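Long-range contact in Non-structural protein 3 (Porcine deltacoronavirus, PDB 6LN0), which is a multidomain coronavirus replicase protein whose modelled part carries a macro domain and a zinc-binding papain-like protease domain, the latter probably cleaving the viral polyprotein: residues G265-R277 / Q315-A327. Numbering follows the deposited sequence.
Sequences GVNLFQNTAYQFR and QVISLLVSNSDAA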
loop_
_atom_site.group_PDB
_atom_site.type_symbol
_atom_site.label_atom_id
_atom_site.label_comp_id
_atom_site.label_asym_id
_atom_site.label_seq_id
_atom_site.Cartn_x
_atom_site.Cartn_y
_atom_site.Cartn_z
ATOM N N GLY A 265 22.295 -21.899 9.392
ATOM C CA GLY A 265 21.501 -22.575 8.377
ATOM C C GLY A 265 22.161 -22.552 7.011
ATOM O O GLY A 265 22.263 -23.585 6.343
ATOM N N VAL A 266 22.622 -21.370 6.578
ATOM C CA VAL A 266 23.339 -21.238 5.309
ATOM C C VAL A 266 24.638 -22.030 5.292
ATOM O O VAL A 266 25.086 -22.475 4.225
ATOM C CB VAL A 266 23.601 -19.750 5.010
ATOM C CG1 VAL A 266 24.217 -19.590 3.622
ATOM C CG2 VAL A 266 22.292 -18.972 5.122
ATOM N N ASN A 267 25.290 -22.191 6.444
ATOM C CA ASN A 267 26.557 -22.908 6.421
ATOM C C ASN A 267 26.355 -24.417 6.328
ATOM O O ASN A 267 27.081 -25.087 5.591
ATOM C CB ASN A 267 27.398 -22.528 7.633
ATOM C CG ASN A 267 27.952 -21.123 7.507
ATOM O OD1 ASN A 267 28.005 -20.562 6.392
ATOM N ND2 ASN A 267 28.338 -20.530 8.634
ATOM N N LEU A 268 25.380 -24.970 7.053
ATOM C CA LEU A 268 24.953 -26.343 6.788
ATOM C C LEU A 268 24.604 -26.528 5.316
ATOM O O LEU A 268 25.062 -27.476 4.669
ATOM C CB LEU A 268 23.753 -26.698 7.663
ATOM C CG LEU A 268 23.213 -28.112 7.551
ATOM C CD1 LEU A 268 24.261 -29.129 7.966
ATOM C CD2 LEU A 268 21.977 -28.233 8.430
ATOM N N PHE A 269 23.801 -25.611 4.763
ATOM C CA PHE A 269 23.347 -25.778 3.388
ATOM C C PHE A 269 24.532 -25.830 2.435
ATOM O O PHE A 269 24.570 -26.664 1.524
ATOM C CB PHE A 269 22.376 -24.654 2.976
ATOM C CG PHE A 269 21.870 -24.813 1.575
ATOM C CD1 PHE A 269 22.566 -24.275 0.504
ATOM C CD2 PHE A 269 20.756 -25.588 1.317
ATOM C CE1 PHE A 269 22.139 -24.484 -0.788
ATOM C CE2 PHE A 269 20.323 -25.802 0.020
ATOM C CZ PHE A 269 21.004 -25.235 -1.029
ATOM N N GLN A 270 25.515 -24.955 2.642
ATOM C CA GLN A 270 26.697 -24.951 1.792
ATOM C C GLN A 270 27.432 -26.287 1.809
ATOM O O GLN A 270 28.126 -26.603 0.837
ATOM C CB GLN A 270 27.637 -23.817 2.216
ATOM C CG GLN A 270 27.124 -22.425 1.841
ATOM C CD GLN A 270 28.105 -21.325 2.185
ATOM O OE1 GLN A 270 28.978 -20.988 1.383
ATOM N NE2 GLN A 270 27.978 -20.764 3.391
ATOM N N ASN A 271 27.287 -27.083 2.875
ATOM C CA ASN A 271 27.921 -28.392 2.940
ATOM C C ASN A 271 27.010 -29.519 2.488
ATOM O O ASN A 271 27.282 -30.679 2.810
ATOM C CB ASN A 271 28.437 -28.674 4.355
ATOM C CG ASN A 271 29.779 -28.011 4.611
ATOM O OD1 ASN A 271 29.865 -27.032 5.358
ATOM N ND2 ASN A 271 30.822 -28.503 3.949
ATOM N N THR A 272 25.935 -29.212 1.776
ATOM C CA THR A 272 25.164 -30.231 1.082
ATOM C C THR A 272 25.390 -30.096 -0.418
ATOM O O THR A 272 26.163 -29.262 -0.890
ATOM C CB THR A 272 23.676 -30.126 1.386
ATOM O OG1 THR A 272 23.129 -29.119 0.539
ATOM C CG2 THR A 272 23.449 -29.749 2.821
ATOM N N ALA A 273 24.695 -30.930 -1.179
ATOM C CA ALA A 273 24.881 -30.971 -2.618
ATOM C C ALA A 273 23.687 -30.407 -3.365
ATOM O O ALA A 273 23.593 -30.582 -4.583
ATOM C CB ALA A 273 25.160 -32.405 -3.065
ATOM N N TYR A 274 22.779 -29.728 -2.669
ATOM C CA TYR A 274 21.517 -29.293 -3.248
ATOM C C TYR A 274 21.726 -28.069 -4.132
ATOM O O TYR A 274 22.689 -27.319 -3.968
ATOM C CB TYR A 274 20.511 -28.968 -2.145
ATOM C CG TYR A 274 20.174 -30.117 -1.217
ATOM C CD1 TYR A 274 19.955 -31.399 -1.709
ATOM C CD2 TYR A 274 20.072 -29.912 0.152
ATOM C CE1 TYR A 274 19.644 -32.440 -0.856
ATOM C CE2 TYR A 274 19.768 -30.934 1.011
ATOM C CZ TYR A 274 19.547 -32.206 0.510
ATOM O OH TYR A 274 19.230 -33.246 1.371
ATOM N N GLN A 275 20.802 -27.868 -5.076
ATOM C CA GLN A 275 20.813 -26.696 -5.948
ATOM C C GLN A 275 19.471 -25.973 -5.873
ATOM O O GLN A 275 18.429 -26.562 -6.170
ATOM C CB GLN A 275 21.128 -27.071 -7.401
ATOM C CG GLN A 275 20.824 -25.900 -8.351
ATOM C CD GLN A 275 21.388 -26.071 -9.747
ATOM O OE1 GLN A 275 21.533 -27.189 -10.247
ATOM N NE2 GLN A 275 21.698 -24.950 -10.396
ATOM N N PHE A 276 19.503 -24.699 -5.501
ATOM C CA PHE A 276 18.294 -23.889 -5.395
ATOM C C PHE A 276 17.555 -23.786 -6.731
ATOM O O PHE A 276 18.161 -23.746 -7.800
ATOM C CB PHE A 276 18.659 -22.478 -4.942
ATOM C CG PHE A 276 19.031 -22.374 -3.500
ATOM C CD1 PHE A 276 18.132 -22.739 -2.508
ATOM C CD2 PHE A 276 20.273 -21.849 -3.130
ATOM C CE1 PHE A 276 18.472 -22.612 -1.172
ATOM C CE2 PHE A 276 20.624 -21.717 -1.800
ATOM C CZ PHE A 276 19.727 -22.101 -0.813
ATOM N N ARG A 277 16.231 -23.683 -6.660
ATOM C CA ARG A 277 15.443 -23.350 -7.836
ATOM C C ARG A 277 15.860 -21.978 -8.398
ATOM O O ARG A 277 16.468 -21.168 -7.698
ATOM C CB ARG A 277 13.956 -23.371 -7.483
ATOM C CG ARG A 277 13.504 -22.186 -6.682
ATOM C CD ARG A 277 12.133 -22.447 -6.149
ATOM N NE ARG A 277 11.743 -21.527 -5.098
ATOM C CZ ARG A 277 11.180 -20.344 -5.313
ATOM N NH1 ARG A 277 10.951 -19.927 -6.551
ATOM N NH2 ARG A 277 10.837 -19.580 -4.287
ATOM N N GLN A 315 14.288 -23.854 11.145
ATOM C CA GLN A 315 13.499 -23.078 10.190
ATOM C C GLN A 315 14.322 -22.710 8.959
ATOM O O GLN A 315 13.872 -22.867 7.822
ATOM C CB GLN A 315 12.977 -21.807 10.859
ATOM C CG GLN A 315 11.535 -21.841 11.349
ATOM C CD GLN A 315 11.032 -20.437 11.733
ATOM O OE1 GLN A 315 11.593 -19.781 12.620
ATOM N NE2 GLN A 315 9.981 -19.972 11.054
ATOM N N VAL A 316 15.543 -22.225 9.173
ATOM C CA VAL A 316 16.356 -21.768 8.054
ATOM C C VAL A 316 16.721 -22.937 7.146
ATOM O O VAL A 316 16.457 -22.907 5.940
ATOM C CB VAL A 316 17.607 -21.033 8.562
ATOM C CG1 VAL A 316 18.511 -20.656 7.395
ATOM C CG2 VAL A 316 17.194 -19.825 9.393
ATOM N N ILE A 317 17.335 -23.988 7.708
ATOM C CA ILE A 317 17.789 -25.074 6.848
ATOM C C ILE A 317 16.605 -25.736 6.151
ATOM O O ILE A 317 16.721 -26.187 5.005
ATOM C CB ILE A 317 18.650 -26.101 7.626
ATOM C CG1 ILE A 317 19.209 -27.112 6.642
ATOM C CG2 ILE A 317 17.855 -26.861 8.686
ATOM C CD1 ILE A 317 20.043 -26.466 5.558
ATOM N N SER A 318 15.450 -25.781 6.808
ATOM C CA SER A 318 14.286 -26.377 6.173
ATOM C C SER A 318 13.754 -25.488 5.055
ATOM O O SER A 318 13.296 -25.988 4.020
ATOM C CB SER A 318 13.205 -26.649 7.211
ATOM O OG SER A 318 11.927 -26.658 6.590
ATOM N N LEU A 319 13.818 -24.165 5.239
ATOM C CA LEU A 319 13.456 -23.244 4.167
ATOM C C LEU A 319 14.364 -23.421 2.957
ATOM O O LEU A 319 13.890 -23.545 1.824
ATOM C CB LEU A 319 13.521 -21.803 4.667
ATOM C CG LEU A 319 13.457 -20.794 3.526
ATOM C CD1 LEU A 319 12.024 -20.620 3.113
ATOM C CD2 LEU A 319 14.070 -19.481 3.956
ATOM N N LEU A 320 15.676 -23.458 3.180
ATOM C CA LEU A 320 16.611 -23.572 2.068
ATOM C C LEU A 320 16.419 -24.875 1.315
ATOM O O LEU A 320 16.347 -24.886 0.079
ATOM C CB LEU A 320 18.045 -23.460 2.578
ATOM C CG LEU A 320 18.348 -22.151 3.310
ATOM C CD1 LEU A 320 19.827 -22.127 3.719
ATOM C CD2 LEU A 320 17.950 -20.913 2.463
ATOM N N VAL A 321 16.321 -25.992 2.052
ATOM C CA VAL A 321 16.264 -27.315 1.423
ATOM C C VAL A 321 14.986 -27.469 0.598
ATOM O O VAL A 321 15.009 -27.991 -0.523
ATOM C CB VAL A 321 16.395 -28.423 2.490
ATOM C CG1 VAL A 321 15.909 -29.747 1.939
ATOM C CG2 VAL A 321 17.827 -28.538 2.961
ATOM N N SER A 322 13.861 -27.006 1.125
ATOM C CA SER A 322 12.621 -27.121 0.369
ATOM C C SER A 322 12.581 -26.218 -0.867
ATOM O O SER A 322 11.740 -26.444 -1.741
ATOM C CB SER A 322 11.431 -26.809 1.260
ATOM O OG SER A 322 11.433 -25.443 1.526
ATOM N N ASN A 323 13.450 -25.206 -0.974
ATOM C CA ASN A 323 13.547 -24.403 -2.188
ATOM C C ASN A 323 14.633 -24.903 -3.120
ATOM O O ASN A 323 15.074 -24.157 -4.013
ATOM C CB ASN A 323 13.797 -22.937 -1.863
ATOM C CG ASN A 323 12.545 -22.224 -1.505
ATOM O OD1 ASN A 323 11.862 -21.668 -2.361
ATOM N ND2 ASN A 323 12.229 -22.220 -0.231
ATOM N N SER A 324 15.055 -26.149 -2.942
ATOM C CA SER A 324 16.091 -26.768 -3.741
ATOM C C SER A 324 15.550 -28.032 -4.406
ATOM O O SER A 324 14.380 -28.377 -4.281
ATOM C CB SER A 324 17.304 -27.086 -2.868
ATOM O OG SER A 324 16.966 -28.108 -1.935
ATOM N N ASP A 325 16.419 -28.725 -5.124
ATOM C CA ASP A 325 16.095 -30.022 -5.706
ATOM C C ASP A 325 16.218 -31.198 -4.714
ATOM O O ASP A 325 16.284 -32.334 -5.168
ATOM C CB ASP A 325 16.991 -30.289 -6.922
ATOM C CG ASP A 325 18.478 -30.409 -6.558
ATOM O OD1 ASP A 325 18.867 -30.108 -5.408
ATOM O OD2 ASP A 325 19.273 -30.804 -7.442
ATOM N N ALA A 326 16.238 -30.977 -3.399
ATOM C CA ALA A 326 16.455 -32.074 -2.454
ATOM C C ALA A 326 15.346 -33.104 -2.551
ATOM O O ALA A 326 14.168 -32.787 -2.349
ATOM C CB ALA A 326 16.529 -31.550 -1.017
ATOM N N ALA A 327 15.734 -34.345 -2.812
ATOM C CA ALA A 327 14.791 -35.450 -2.886
ATOM C C ALA A 327 15.583 -36.733 -2.941
ATOM O O ALA A 327 16.693 -36.763 -3.481
ATOM C CB ALA A 327 13.874 -35.348 -4.111
#
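Arg-277, just before helix 278-287, clasps Asn-323, just past helix 313-322, in the papain-like peptidase fold, an example of polar bonds closing the end of an apolar helix pair. Both NE and NH2 of the arginine bind Asn-323 OD1, which lies in the guanidinium plane; the NE bond, 2.7 Å long, uses a lone pair of the amide oxygen. Backbones join alongside: Arg-277 N gives a nearly straight bond to Asn-323 O (2.9 Å), and Phe-276 forms a single beta bridge with Ser-324. Next to it, Asp-325 OD1 takes Gln-275 N from above the carboxylate plane.

Between the loops, the Ala-326 methyl sits over one face of the Tyr-274 ring, 3.4 Å from its centroid, a CH-pi contact, while Val-321 CG2 touches CE2. Deeper in, the helical parts 265-270 and 315-322 cross at -43°, and Gly-265 CA meets Val-316 CG1 at 3.7 Å. Leu-320, with CG anti to its carbonyl carbon (chi1 -59°), sends CD1 to Phe-269 CB and CD2 to Phe-276 CZ. Helix 293-302 packs on the same leucine through Trp-298 and Ile-299.

In the second shell, Glu-223 O holds Arg-277 NH1. The amide of Asn-323 is fixed from its other end, ND2 reaching Leu-319 O at 3.0 Å and 176°.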